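Side-chain contacts in putative deoxyribonuclease yjjV (Escherichia coli, PDB 1ZZM), which probably hydrolyses ester bonds with the help of divalent metal cations, as a member of the TatD-type metallo-dependent hydrolase family: residues Cys3-Thr8 against Arg228-Leu233; Cys10-Pro15 against Ala23-Ala28; Asn214-Gln219 against Pro223-Arg228. All coordinates share one frame; numbering follows the deposited sequence.

Interactions 1 and 3 lie where the first and last strands of a TIM-barrel hydrolase meet, interaction 2 just after the first strand, and each turns on a phenylalanine. Interactions 1 and 2 are buried, interaction 3 lies at the surface. Interactions 1 and 3 both use helix 226-236: on its buried side the helix sets F230 against F5 of strand 5-7, while near its start R228, common to both segments, and Q225 face a loop phenylalanine in interaction 3. Interaction 2 joins the zinc-binding loop to helix 21-30 by apolar contacts. P223 of interaction 3 packs against both D7 of interaction 1 and C10 of interaction 2. Polar groups meet an aromatic ring in interactions 1 and 3.

Interaction 1 (Cys3-Thr8 against Arg228-Leu233); sequences CRFIDT and RVFAVL
F5 of strand 5-7 and F230 of helix 226-236 point their side chains at each other, and their rings meet between strand and helix. From CB outward, F230 meets the strand atom by atom. Its CB already lies 3.6 Å from CE1 of F5. With CG opposite the backbone N (chi1 173°), the ring is carried off the helix toward the strand, and CG of F230 comes to 3.2 Å from CE1 of F5, a very close approach for two carbons. The same F5 CE1 stands over one face of the F230 ring, toward the rim. CD2 of F230 touches both CE1 and CZ of F5, the latter at 3.5 Å, whereas CD1 on the other flank sees F5 CE1 from 3.7 Å. Beyond them CE2 of F230 keeps its contact with the F5 ring, lying at its edge, and also meets NH1 of R4 at 3.6 Å. The two rings have centroids 4.8 Å apart and planes inclined by 52°, an oblique pairing that is neither a stack nor a T-shape.

R4 reaches over with an extended chain and crosses F230 at about a right angle. One face of its guanidinium looks at the outer rim of the F230 ring, the planes being 67° apart. NH2 of R4 is held in a salt bridge by D242, in the first turn of helix 241-256, and that same helix supplies I244 and A245 to F230.

The place is the closure of the barrel: strand 5-7 is the first strand, L204 of the last strand, 202-204, touches F5, and helix 226-236 lies outside the two. The contact is almost wholly apolar, carbon against carbon with no hydrogen bond across it, and the one charged group, R4, stays at the margin with its charge answered by D242.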
ATOM      1  N   CYS A   3       6.971  -2.865  18.821  1.00 24.73           N
ATOM      2  CA  CYS A   3       6.400  -2.534  17.512  1.00 28.12           C
ATOM      3  C   CYS A   3       7.131  -1.273  17.038  1.00 25.23           C
ATOM      4  O   CYS A   3       6.806  -0.149  17.441  1.00 29.92           O
ATOM      5  CB  CYS A   3       4.882  -2.271  17.597  1.00 27.83           C
ATOM      6  SG  CYS A   3       4.150  -1.654  16.022  1.00 32.29           S
ATOM      7  N   ARG A   4       8.133  -1.467  16.193  1.00 22.91           N
ATOM      8  CA  ARG A   4       8.879  -0.344  15.682  1.00 20.07           C
ATOM      9  C   ARG A   4       8.510   0.021  14.240  1.00 19.03           C
ATOM     10  O   ARG A   4       8.747   1.149  13.834  1.00 16.06           O
ATOM     11  CB  ARG A   4      10.378  -0.624  15.781  1.00 26.55           C
ATOM     12  CG  ARG A   4      11.235   0.662  15.691  1.00 33.66           C
ATOM     13  CD  ARG A   4      12.708   0.379  15.404  1.00 37.35           C
ATOM     14  NE  ARG A   4      13.524   1.594  15.528  1.00 41.29           N
ATOM     15  CZ  ARG A   4      14.768   1.716  15.069  1.00 42.49           C
ATOM     16  NH1 ARG A   4      15.348   0.691  14.449  1.00 45.89           N
ATOM     17  NH2 ARG A   4      15.438   2.854  15.232  1.00 40.34           N
ATOM     18  N   PHE A   5       7.907  -0.916  13.495  1.00 15.58           N
ATOM     19  CA  PHE A   5       7.537  -0.708  12.078  1.00 13.76           C
ATOM     20  C   PHE A   5       6.107  -1.172  11.757  1.00 13.91           C
ATOM     21  O   PHE A   5       5.595  -2.095  12.389  1.00 13.57           O
ATOM     22  CB  PHE A   5       8.431  -1.551  11.166  1.00 13.59           C
ATOM     23  CG  PHE A   5       9.883  -1.388  11.416  1.00 15.00           C
ATOM     24  CD1 PHE A   5      10.511  -0.168  11.168  1.00 15.20           C
ATOM     25  CD2 PHE A   5      10.630  -2.453  11.905  1.00 15.03           C
ATOM     26  CE1 PHE A   5      11.885  -0.005  11.414  1.00 19.14           C
ATOM     27  CE2 PHE A   5      11.995  -2.308  12.153  1.00 18.51           C
ATOM     28  CZ  PHE A   5      12.622  -1.082  11.906  1.00 21.66           C
ATOM     29  N   ILE A   6       5.491  -0.540  10.758  1.00 12.35           N
ATOM     30  CA  ILE A   6       4.169  -0.928  10.284  1.00 14.55           C
ATOM     31  C   ILE A   6       4.337  -1.206   8.794  1.00 12.30           C
ATOM     32  O   ILE A   6       4.761  -0.316   8.056  1.00 12.39           O
ATOM     33  CB  ILE A   6       3.099   0.202  10.407  1.00 15.33           C
ATOM     34  CG1 ILE A   6       2.926   0.631  11.864  1.00 17.73           C
ATOM     35  CG2 ILE A   6       1.741  -0.324   9.870  1.00 15.05           C
ATOM     36  CD1 ILE A   6       2.340  -0.394  12.715  1.00 23.50           C
ATOM     37  N   ASP A   7       4.068  -2.442   8.356  1.00 12.87           N
ATOM     38  CA  ASP A   7       4.126  -2.727   6.927  1.00 12.34           C
ATOM     39  C   ASP A   7       2.768  -2.258   6.414  1.00 12.32           C
ATOM     40  O   ASP A   7       1.745  -2.941   6.617  1.00 10.88           O
ATOM     41  CB  ASP A   7       4.276  -4.230   6.653  1.00 12.29           C
ATOM     42  CG  ASP A   7       4.443  -4.544   5.150  1.00 14.25           C
ATOM     43  OD1 ASP A   7       4.218  -3.651   4.289  1.00 12.18           O
ATOM     44  OD2 ASP A   7       4.822  -5.691   4.838  1.00 12.07           O
ATOM     45  N   THR A   8       2.732  -1.101   5.763  1.00 10.59           N
ATOM     46  CA  THR A   8       1.457  -0.597   5.247  1.00  8.59           C
ATOM     47  C   THR A   8       0.924  -1.264   3.978  1.00  8.62           C
ATOM     48  O   THR A   8      -0.086  -0.824   3.425  1.00  8.99           O
ATOM     49  CB  THR A   8       1.522   0.908   4.993  1.00  6.69           C
ATOM     50  OG1 THR A   8       2.524   1.182   3.996  1.00 11.10           O
ATOM     51  CG2 THR A   8       1.895   1.637   6.318  1.00 11.74           C
ATOM     52  N   ARG A 228      14.330  -4.401   6.881  1.00 14.18           N
ATOM     53  CA  ARG A 228      15.476  -4.279   5.980  1.00 15.73           C
ATOM     54  C   ARG A 228      15.267  -3.044   5.064  1.00 17.55           C
ATOM     55  O   ARG A 228      16.209  -2.268   4.805  1.00 17.41           O
ATOM     56  CB  ARG A 228      15.600  -5.572   5.182  1.00 19.34           C
ATOM     57  CG  ARG A 228      16.965  -5.865   4.585  1.00 24.23           C
ATOM     58  CD  ARG A 228      16.948  -7.209   3.835  1.00 28.30           C
ATOM     59  NE  ARG A 228      16.842  -8.363   4.729  1.00 32.34           N
ATOM     60  CZ  ARG A 228      17.846  -8.835   5.467  1.00 34.00           C
ATOM     61  NH1 ARG A 228      19.043  -8.255   5.430  1.00 32.50           N
ATOM     62  NH2 ARG A 228      17.658  -9.896   6.237  1.00 37.74           N
ATOM     63  N   VAL A 229      14.037  -2.834   4.586  1.00 16.31           N
ATOM     64  CA  VAL A 229      13.757  -1.654   3.757  1.00 14.32           C
ATOM     65  C   VAL A 229      14.124  -0.428   4.596  1.00 15.17           C
ATOM     66  O   VAL A 229      14.785   0.480   4.116  1.00 16.27           O
ATOM     67  CB  VAL A 229      12.253  -1.558   3.378  1.00 15.98           C
ATOM     68  CG1 VAL A 229      11.936  -0.203   2.653  1.00 13.31           C
ATOM     69  CG2 VAL A 229      11.898  -2.694   2.476  1.00 14.78           C
ATOM     70  N   PHE A 230      13.731  -0.446   5.867  1.00 15.74           N
ATOM     71  CA  PHE A 230      14.018   0.654   6.775  1.00 16.56           C
ATOM     72  C   PHE A 230      15.524   0.913   6.917  1.00 18.23           C
ATOM     73  O   PHE A 230      15.970   2.068   6.929  1.00 16.81           O
ATOM     74  CB  PHE A 230      13.407   0.373   8.162  1.00 17.67           C
ATOM     75  CG  PHE A 230      13.800   1.385   9.213  1.00 15.71           C
ATOM     76  CD1 PHE A 230      13.209   2.650   9.236  1.00 16.17           C
ATOM     77  CD2 PHE A 230      14.759   1.079  10.159  1.00 18.78           C
ATOM     78  CE1 PHE A 230      13.572   3.595  10.196  1.00 16.73           C
ATOM     79  CE2 PHE A 230      15.133   2.005  11.120  1.00 20.21           C
ATOM     80  CZ  PHE A 230      14.530   3.282  11.139  1.00 18.09           C
ATOM     81  N   ALA A 231      16.307  -0.155   7.041  1.00 17.43           N
ATOM     82  CA  ALA A 231      17.758  -0.001   7.185  1.00 18.56           C
ATOM     83  C   ALA A 231      18.294   0.704   5.949  1.00 17.58           C
ATOM     84  O   ALA A 231      19.147   1.571   6.042  1.00 21.14           O
ATOM     85  CB  ALA A 231      18.439  -1.373   7.358  1.00 16.77           C
ATOM     86  N   VAL A 232      17.794   0.341   4.779  1.00 16.55           N
ATOM     87  CA  VAL A 232      18.253   0.994   3.567  1.00 15.48           C
ATOM     88  C   VAL A 232      17.778   2.440   3.504  1.00 16.68           C
ATOM     89  O   VAL A 232      18.513   3.332   3.060  1.00 19.46           O
ATOM     90  CB  VAL A 232      17.785   0.213   2.348  1.00 15.50           C
ATOM     91  CG1 VAL A 232      18.121   0.956   1.068  1.00 15.01           C
ATOM     92  CG2 VAL A 232      18.453  -1.154   2.356  1.00 19.67           C
ATOM     93  N   LEU A 233      16.543   2.681   3.939  1.00 15.06           N
ATOM     94  CA  LEU A 233      16.011   4.050   3.945  1.00 13.51           C
ATOM     95  C   LEU A 233      16.885   4.931   4.832  1.00 15.73           C
ATOM     96  O   LEU A 233      17.104   6.098   4.536  1.00 18.32           O
ATOM     97  CB  LEU A 233      14.584   4.074   4.484  1.00 11.67           C
ATOM     98  CG  LEU A 233      13.910   5.450   4.583  1.00 15.57           C
ATOM     99  CD1 LEU A 233      13.798   6.079   3.203  1.00 11.23           C
ATOM    100  CD2 LEU A 233      12.492   5.293   5.231  1.00 16.29           C
TER

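Interaction 2 (Cys10-Pro15 against Ala23-Ala28); sequences CHFDFP and ASLQRA. With ZN (zinc ion), chain B.
F12 puts the far end of its ring against helix 21-30, where it meets S24 and L25. CZ does most of the touching: it is 3.6 Å from CB of S24, with CE1 of F12 nearly as close to the same atom. On its other flank the ring meets the leucine, CZ of F12 lying 3.8 Å from CG of L25, and CD2 of L25 is 4.0 Å from that CZ. Both partners approach the ring obliquely. S24 can offer its CB to an apolar ring because its OG is turned back beside the backbone N (chi1 -63°), where it hydrogen-bonds to O of D20 one turn earlier. L25 leans in from the side of the helix and also rests on L59 of strand 59-63.

F12 belongs to the loop that leaves the first strand of the TIM barrel, directly after the H9-x-H11 pair characteristic of these metallo-dependent hydrolases. NE2 of H11 binds a zinc ion at 2.0 Å in the site it shares with H9, E97 and D207; a water is also bound to the metal. Within a type I turn from H11 to F14, closed by F14 N to H11 O at 3.2 Å, the side chain of H11 goes to the metal and that of F12 to the helix.

Were F12 replaced by an alanine, a gap would probably open beside S24 and L25, and V38, L52 and F17 would probably lose their contact with the ring. SG of C10 lies at the edge of that ring, in its plane.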
ATOM      1  N   CYS A  10       0.815  -5.375   2.665  1.00 11.63           N
ATOM      2  CA  CYS A  10       1.236  -6.761   2.560  1.00 11.99           C
ATOM      3  C   CYS A  10       0.031  -7.609   2.191  1.00  8.67           C
ATOM      4  O   CYS A  10      -0.999  -7.569   2.877  1.00 11.59           O
ATOM      5  CB  CYS A  10       1.832  -7.242   3.896  1.00 11.03           C
ATOM      6  SG  CYS A  10       2.305  -9.025   3.857  1.00 16.16           S
ATOM      7  N   HIS A  11       0.150  -8.384   1.107  1.00 10.65           N
ATOM      8  CA  HIS A  11      -0.946  -9.239   0.654  1.00  8.53           C
ATOM      9  C   HIS A  11      -0.869 -10.524   1.470  1.00 13.64           C
ATOM     10  O   HIS A  11      -0.560 -11.610   0.966  1.00 11.23           O
ATOM     11  CB  HIS A  11      -0.787  -9.507  -0.842  1.00 10.15           C
ATOM     12  CG  HIS A  11      -1.028  -8.287  -1.679  1.00  7.72           C
ATOM     13  ND1 HIS A  11      -2.292  -7.818  -1.946  1.00  9.98           N
ATOM     14  CD2 HIS A  11      -0.172  -7.375  -2.199  1.00 12.81           C
ATOM     15  CE1 HIS A  11      -2.216  -6.667  -2.585  1.00  8.55           C
ATOM     16  NE2 HIS A  11      -0.938  -6.371  -2.745  1.00 11.28           N
ATOM     17  N   PHE A  12      -1.174 -10.370   2.743  1.00 10.72           N
ATOM     18  CA  PHE A  12      -1.082 -11.456   3.717  1.00 12.35           C
ATOM     19  C   PHE A  12      -2.093 -12.592   3.575  1.00 11.57           C
ATOM     20  O   PHE A  12      -2.001 -13.584   4.305  1.00 14.21           O
ATOM     21  CB  PHE A  12      -1.206 -10.839   5.099  1.00 11.71           C
ATOM     22  CG  PHE A  12      -0.582 -11.653   6.199  1.00 13.15           C
ATOM     23  CD1 PHE A  12       0.792 -11.702   6.342  1.00 13.34           C
ATOM     24  CD2 PHE A  12      -1.387 -12.343   7.114  1.00 14.14           C
ATOM     25  CE1 PHE A  12       1.384 -12.432   7.388  1.00 13.20           C
ATOM     26  CE2 PHE A  12      -0.813 -13.081   8.169  1.00 14.23           C
ATOM     27  CZ  PHE A  12       0.566 -13.128   8.305  1.00 12.88           C
ATOM     28  N   ASP A  13      -3.056 -12.456   2.664  1.00 11.36           N
ATOM     29  CA  ASP A  13      -4.054 -13.501   2.442  1.00 10.95           C
ATOM     30  C   ASP A  13      -3.618 -14.446   1.318  1.00 12.35           C
ATOM     31  O   ASP A  13      -4.328 -15.391   0.980  1.00 13.54           O
ATOM     32  CB  ASP A  13      -5.433 -12.899   2.112  1.00 10.32           C
ATOM     33  CG  ASP A  13      -5.398 -11.924   0.945  1.00 13.52           C
ATOM     34  OD1 ASP A  13      -4.471 -11.093   0.866  1.00 15.82           O
ATOM     35  OD2 ASP A  13      -6.331 -11.992   0.125  1.00 11.35           O
ATOM     36  N   PHE A  14      -2.465 -14.169   0.731  1.00 11.13           N
ATOM     37  CA  PHE A  14      -1.920 -15.032  -0.321  1.00 11.79           C
ATOM     38  C   PHE A  14      -0.767 -15.883   0.221  1.00 13.67           C
ATOM     39  O   PHE A  14      -0.246 -15.628   1.313  1.00 10.65           O
ATOM     40  CB  PHE A  14      -1.341 -14.192  -1.458  1.00 12.50           C
ATOM     41  CG  PHE A  14      -2.370 -13.580  -2.366  1.00 12.78           C
ATOM     42  CD1 PHE A  14      -3.091 -12.440  -1.977  1.00 14.24           C
ATOM     43  CD2 PHE A  14      -2.628 -14.148  -3.613  1.00 16.44           C
ATOM     44  CE1 PHE A  14      -4.074 -11.879  -2.833  1.00 11.09           C
ATOM     45  CE2 PHE A  14      -3.594 -13.599  -4.466  1.00 17.59           C
ATOM     46  CZ  PHE A  14      -4.323 -12.465  -4.082  1.00 14.02           C
ATOM     47  N   PRO A  15      -0.312 -16.878  -0.572  1.00 15.28           N
ATOM     48  CA  PRO A  15       0.808 -17.749  -0.179  1.00 15.61           C
ATOM     49  C   PRO A  15       2.056 -16.861  -0.165  1.00 16.56           C
ATOM     50  O   PRO A  15       2.179 -15.951  -0.988  1.00 15.91           O
ATOM     51  CB  PRO A  15       0.893 -18.772  -1.334  1.00 16.36           C
ATOM     52  CG  PRO A  15      -0.493 -18.762  -1.948  1.00 16.80           C
ATOM     53  CD  PRO A  15      -0.879 -17.286  -1.876  1.00 17.03           C
ATOM     54  N   ALA A  23       2.995 -18.326  12.476  1.00 19.16           N
ATOM     55  CA  ALA A  23       4.432 -18.254  12.320  1.00 20.68           C
ATOM     56  C   ALA A  23       4.821 -16.977  11.599  1.00 18.93           C
ATOM     57  O   ALA A  23       5.805 -16.344  11.961  1.00 19.17           O
ATOM     58  CB  ALA A  23       4.947 -19.470  11.537  1.00 20.35           C
ATOM     59  N   SER A  24       4.058 -16.616  10.562  1.00 15.77           N
ATOM     60  CA  SER A  24       4.365 -15.414   9.784  1.00 13.84           C
ATOM     61  C   SER A  24       4.253 -14.144  10.626  1.00 12.67           C
ATOM     62  O   SER A  24       5.108 -13.262  10.542  1.00 13.16           O
ATOM     63  CB  SER A  24       3.441 -15.333   8.565  1.00 13.45           C
ATOM     64  OG  SER A  24       3.676 -16.450   7.721  1.00 17.17           O
ATOM     65  N   LEU A  25       3.205 -14.041  11.434  1.00 12.10           N
ATOM     66  CA  LEU A  25       3.074 -12.863  12.285  1.00 14.82           C
ATOM     67  C   LEU A  25       4.193 -12.823  13.319  1.00 16.68           C
ATOM     68  O   LEU A  25       4.662 -11.734  13.658  1.00 16.38           O
ATOM     69  CB  LEU A  25       1.708 -12.830  12.981  1.00 13.85           C
ATOM     70  CG  LEU A  25       0.551 -12.470  12.036  1.00 14.77           C
ATOM     71  CD1 LEU A  25      -0.780 -12.805  12.682  1.00 16.44           C
ATOM     72  CD2 LEU A  25       0.591 -10.982  11.724  1.00 15.88           C
ATOM     73  N   GLN A  26       4.636 -13.977  13.830  1.00 16.32           N
ATOM     74  CA  GLN A  26       5.732 -13.952  14.816  1.00 19.29           C
ATOM     75  C   GLN A  26       7.044 -13.533  14.146  1.00 17.38           C
ATOM     76  O   GLN A  26       7.825 -12.777  14.722  1.00 17.10           O
ATOM     77  CB  GLN A  26       5.935 -15.319  15.502  1.00 20.68           C
ATOM     78  CG  GLN A  26       4.678 -15.912  16.152  1.00 31.32           C
ATOM     79  CD  GLN A  26       4.824 -17.404  16.497  1.00 38.05           C
ATOM     80  OE1 GLN A  26       5.552 -18.143  15.822  1.00 41.67           O
ATOM     81  NE2 GLN A  26       4.110 -17.851  17.534  1.00 41.60           N
ATOM     82  N   ARG A  27       7.292 -14.017  12.932  1.00 16.56           N
ATOM     83  CA  ARG A  27       8.512 -13.634  12.235  1.00 15.41           C
ATOM     84  C   ARG A  27       8.504 -12.119  11.988  1.00 17.09           C
ATOM     85  O   ARG A  27       9.540 -11.470  12.081  1.00 18.59           O
ATOM     86  CB  ARG A  27       8.648 -14.395  10.912  1.00 16.62           C
ATOM     87  CG  ARG A  27       8.866 -15.902  11.090  1.00 17.73           C
ATOM     88  CD  ARG A  27       8.745 -16.669   9.774  1.00 19.02           C
ATOM     89  NE  ARG A  27       9.805 -16.372   8.797  1.00 22.06           N
ATOM     90  CZ  ARG A  27      10.007 -17.078   7.678  1.00 19.67           C
ATOM     91  NH1 ARG A  27       9.218 -18.109   7.392  1.00 21.44           N
ATOM     92  NH2 ARG A  27      11.031 -16.791   6.860  1.00 21.91           N
ATOM     93  N   ALA A  28       7.333 -11.570  11.685  1.00 17.38           N
ATOM     94  CA  ALA A  28       7.189 -10.140  11.449  1.00 16.05           C
ATOM     95  C   ALA A  28       7.424  -9.404  12.754  1.00 15.10           C
ATOM     96  O   ALA A  28       8.203  -8.447  12.819  1.00 14.32           O
ATOM     97  CB  ALA A  28       5.776  -9.807  10.912  1.00 15.62           C
TER
HETATM   98 ZN    ZN B 401      -0.299  -4.668  -3.581  1.00 12.45          ZN
HETATM   99  O   HOH W   1       0.157  -4.705  -5.553  1.00 10.79           O

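Interaction 3 (Asn214-Gln219 against Pro223-Arg228); sequences NGFQGQ and PEQAAR
The ring of F216 carries the amide nitrogen of Q225 over the middle of one face: NE2 of Q225 hangs 3.3 Å above the ring plane, and its shortest distance is the 3.4 Å to CG of F216. The amide stands nearly upright on the ring, so the nitrogen end alone makes the approach. Farther out along the same phenylalanine comes R228. CZ of F216 sits over the centre of one face of the guanidinium, 3.4 Å from CZ of R228, with the two planes 34° apart. CE1 of F216 also meets the aliphatic part of the arginine, at 3.6 Å from CD of R228.

Q225 and R228 are about one turn apart near the start of helix 226-236, while F216 belongs to the long loop that leaves strand 202-204, the last of the TIM barrel, on its way to that helix. The contact thus ties the end of this loop to the helix it leads into, about 10 Å from the side chain of the metal ligand D207, measured from that of Q225. F216 itself begins a type II turn ending at Q219, with G218 at backbone angles suited to glycine.

A hydrogen bond joins the two helix-side partners. NE of R228 donates to OE1 of Q225 at 2.8 Å, fairly straight at 161°, with the oxygen in the guanidinium plane. A bend of the arginine chain about CG-CD (chi3 -70°) brings NE round to this oxygen.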
ATOM      1  N   ASN A 214      16.658  -6.685  -2.975  1.00 18.72           N
ATOM      2  CA  ASN A 214      17.936  -6.995  -3.624  1.00 17.96           C
ATOM      3  C   ASN A 214      18.703  -8.031  -2.806  1.00 19.63           C
ATOM      4  O   ASN A 214      19.009  -7.803  -1.637  1.00 20.06           O
ATOM      5  CB  ASN A 214      18.789  -5.724  -3.764  1.00 16.74           C
ATOM      6  CG  ASN A 214      19.941  -5.900  -4.742  1.00 21.87           C
ATOM      7  OD1 ASN A 214      20.200  -7.006  -5.197  1.00 21.50           O
ATOM      8  ND2 ASN A 214      20.621  -4.809  -5.079  1.00 22.44           N
ATOM      9  N   GLY A 215      19.000  -9.169  -3.424  1.00 24.47           N
ATOM     10  CA  GLY A 215      19.734 -10.213  -2.723  1.00 26.83           C
ATOM     11  C   GLY A 215      18.827 -11.292  -2.165  1.00 29.67           C
ATOM     12  O   GLY A 215      19.301 -12.254  -1.540  1.00 29.56           O
ATOM     13  N   PHE A 216      17.522 -11.132  -2.393  1.00 29.01           N
ATOM     14  CA  PHE A 216      16.527 -12.073  -1.910  1.00 28.45           C
ATOM     15  C   PHE A 216      15.594 -12.500  -3.002  1.00 27.89           C
ATOM     16  O   PHE A 216      14.514 -13.005  -2.740  1.00 28.09           O
ATOM     17  CB  PHE A 216      15.720 -11.452  -0.765  1.00 27.63           C
ATOM     18  CG  PHE A 216      16.533 -11.192   0.458  1.00 28.92           C
ATOM     19  CD1 PHE A 216      17.280 -10.027   0.580  1.00 27.28           C
ATOM     20  CD2 PHE A 216      16.606 -12.147   1.469  1.00 29.59           C
ATOM     21  CE1 PHE A 216      18.090  -9.815   1.686  1.00 25.97           C
ATOM     22  CE2 PHE A 216      17.410 -11.946   2.570  1.00 29.76           C
ATOM     23  CZ  PHE A 216      18.159 -10.774   2.682  1.00 29.02           C
ATOM     24  N   GLN A 217      15.999 -12.296  -4.245  1.00 29.72           N
ATOM     25  CA  GLN A 217      15.162 -12.691  -5.364  1.00 31.62           C
ATOM     26  C   GLN A 217      15.110 -14.221  -5.455  1.00 33.35           C
ATOM     27  O   GLN A 217      15.995 -14.915  -4.940  1.00 31.99           O
ATOM     28  CB  GLN A 217      15.722 -12.092  -6.651  1.00 34.12           C
ATOM     29  CG  GLN A 217      15.543 -10.592  -6.713  1.00 35.19           C
ATOM     30  CD  GLN A 217      16.485  -9.931  -7.690  1.00 38.34           C
ATOM     31  OE1 GLN A 217      17.672  -9.736  -7.395  1.00 36.83           O
ATOM     32  NE2 GLN A 217      15.965  -9.579  -8.867  1.00 39.59           N
ATOM     33  N   GLY A 218      14.063 -14.741  -6.090  1.00 33.15           N
ATOM     34  CA  GLY A 218      13.928 -16.184  -6.216  1.00 33.51           C
ATOM     35  C   GLY A 218      13.058 -16.853  -5.158  1.00 34.08           C
ATOM     36  O   GLY A 218      12.815 -18.055  -5.241  1.00 33.71           O
ATOM     37  N   GLN A 219      12.612 -16.088  -4.156  1.00 31.68           N
ATOM     38  CA  GLN A 219      11.752 -16.608  -3.089  1.00 30.65           C
ATOM     39  C   GLN A 219      10.772 -15.500  -2.688  1.00 27.24           C
ATOM     40  O   GLN A 219      11.033 -14.319  -2.896  1.00 25.09           O
ATOM     41  CB  GLN A 219      12.580 -17.054  -1.874  1.00 31.39           C
ATOM     42  CG  GLN A 219      13.295 -15.950  -1.109  1.00 36.42           C
ATOM     43  CD  GLN A 219      14.321 -16.484  -0.107  1.00 40.08           C
ATOM     44  OE1 GLN A 219      14.000 -17.298   0.770  1.00 42.43           O
ATOM     45  NE2 GLN A 219      15.563 -16.022  -0.233  1.00 42.03           N
ATOM     46  N   PRO A 223       6.740  -9.786   5.117  1.00 14.13           N
ATOM     47  CA  PRO A 223       6.646  -8.509   5.841  1.00 14.12           C
ATOM     48  C   PRO A 223       7.802  -8.147   6.756  1.00 15.21           C
ATOM     49  O   PRO A 223       8.070  -6.961   6.948  1.00 13.23           O
ATOM     50  CB  PRO A 223       5.288  -8.607   6.563  1.00 14.55           C
ATOM     51  CG  PRO A 223       5.139 -10.118   6.765  1.00 14.05           C
ATOM     52  CD  PRO A 223       5.617 -10.681   5.447  1.00 11.31           C
ATOM     53  N   GLU A 224       8.523  -9.134   7.295  1.00 13.53           N
ATOM     54  CA  GLU A 224       9.648  -8.791   8.157  1.00 13.41           C
ATOM     55  C   GLU A 224      10.712  -8.034   7.361  1.00 14.01           C
ATOM     56  O   GLU A 224      11.564  -7.378   7.947  1.00 13.72           O
ATOM     57  CB  GLU A 224      10.280 -10.048   8.813  1.00 15.17           C
ATOM     58  CG  GLU A 224      10.597 -11.147   7.839  1.00 16.13           C
ATOM     59  CD  GLU A 224       9.431 -12.087   7.637  1.00 19.07           C
ATOM     60  OE1 GLU A 224       8.267 -11.625   7.632  1.00 17.41           O
ATOM     61  OE2 GLU A 224       9.664 -13.302   7.479  1.00 17.59           O
ATOM     62  N   GLN A 225      10.663  -8.128   6.034  1.00 13.22           N
ATOM     63  CA  GLN A 225      11.638  -7.443   5.204  1.00 15.87           C
ATOM     64  C   GLN A 225      11.443  -5.935   5.293  1.00 15.93           C
ATOM     65  O   GLN A 225      12.283  -5.186   4.822  1.00 17.91           O
ATOM     66  CB  GLN A 225      11.555  -7.929   3.742  1.00 16.67           C
ATOM     67  CG  GLN A 225      12.078  -9.382   3.537  1.00 18.56           C
ATOM     68  CD  GLN A 225      13.582  -9.440   3.632  1.00 20.97           C
ATOM     69  OE1 GLN A 225      14.159  -9.140   4.677  1.00 24.34           O
ATOM     70  NE2 GLN A 225      14.234  -9.793   2.527  1.00 23.55           N
ATOM     71  N   ALA A 226      10.351  -5.485   5.913  1.00 13.74           N
ATOM     72  CA  ALA A 226      10.157  -4.051   6.064  1.00 15.51           C
ATOM     73  C   ALA A 226      11.309  -3.485   6.906  1.00 15.63           C
ATOM     74  O   ALA A 226      11.725  -2.345   6.707  1.00 14.56           O
ATOM     75  CB  ALA A 226       8.814  -3.745   6.739  1.00 11.97           C
ATOM     76  N   ALA A 227      11.795  -4.275   7.867  1.00 15.19           N
ATOM     77  CA  ALA A 227      12.898  -3.837   8.743  1.00 15.78           C
ATOM     78  C   ALA A 227      14.156  -3.591   7.924  1.00 15.99           C
ATOM     79  O   ALA A 227      14.948  -2.685   8.233  1.00 16.19           O
ATOM     80  CB  ALA A 227      13.189  -4.900   9.827  1.00 12.68           C
ATOM     81  N   ARG A 228      14.330  -4.401   6.881  1.00 14.18           N
ATOM     82  CA  ARG A 228      15.476  -4.279   5.980  1.00 15.73           C
ATOM     83  C   ARG A 228      15.267  -3.044   5.064  1.00 17.55           C
ATOM     84  O   ARG A 228      16.209  -2.268   4.805  1.00 17.41           O
ATOM     85  CB  ARG A 228      15.600  -5.572   5.182  1.00 19.34           C
ATOM     86  CG  ARG A 228      16.965  -5.865   4.585  1.00 24.23           C
ATOM     87  CD  ARG A 228      16.948  -7.209   3.835  1.00 28.30           C
ATOM     88  NE  ARG A 228      16.842  -8.363   4.729  1.00 32.34           N
ATOM     89  CZ  ARG A 228      17.846  -8.835   5.467  1.00 34.00           C
ATOM     90  NH1 ARG A 228      19.043  -8.255   5.430  1.00 32.50           N
ATOM     91  NH2 ARG A 228      17.658  -9.896   6.237  1.00 37.74           N
TER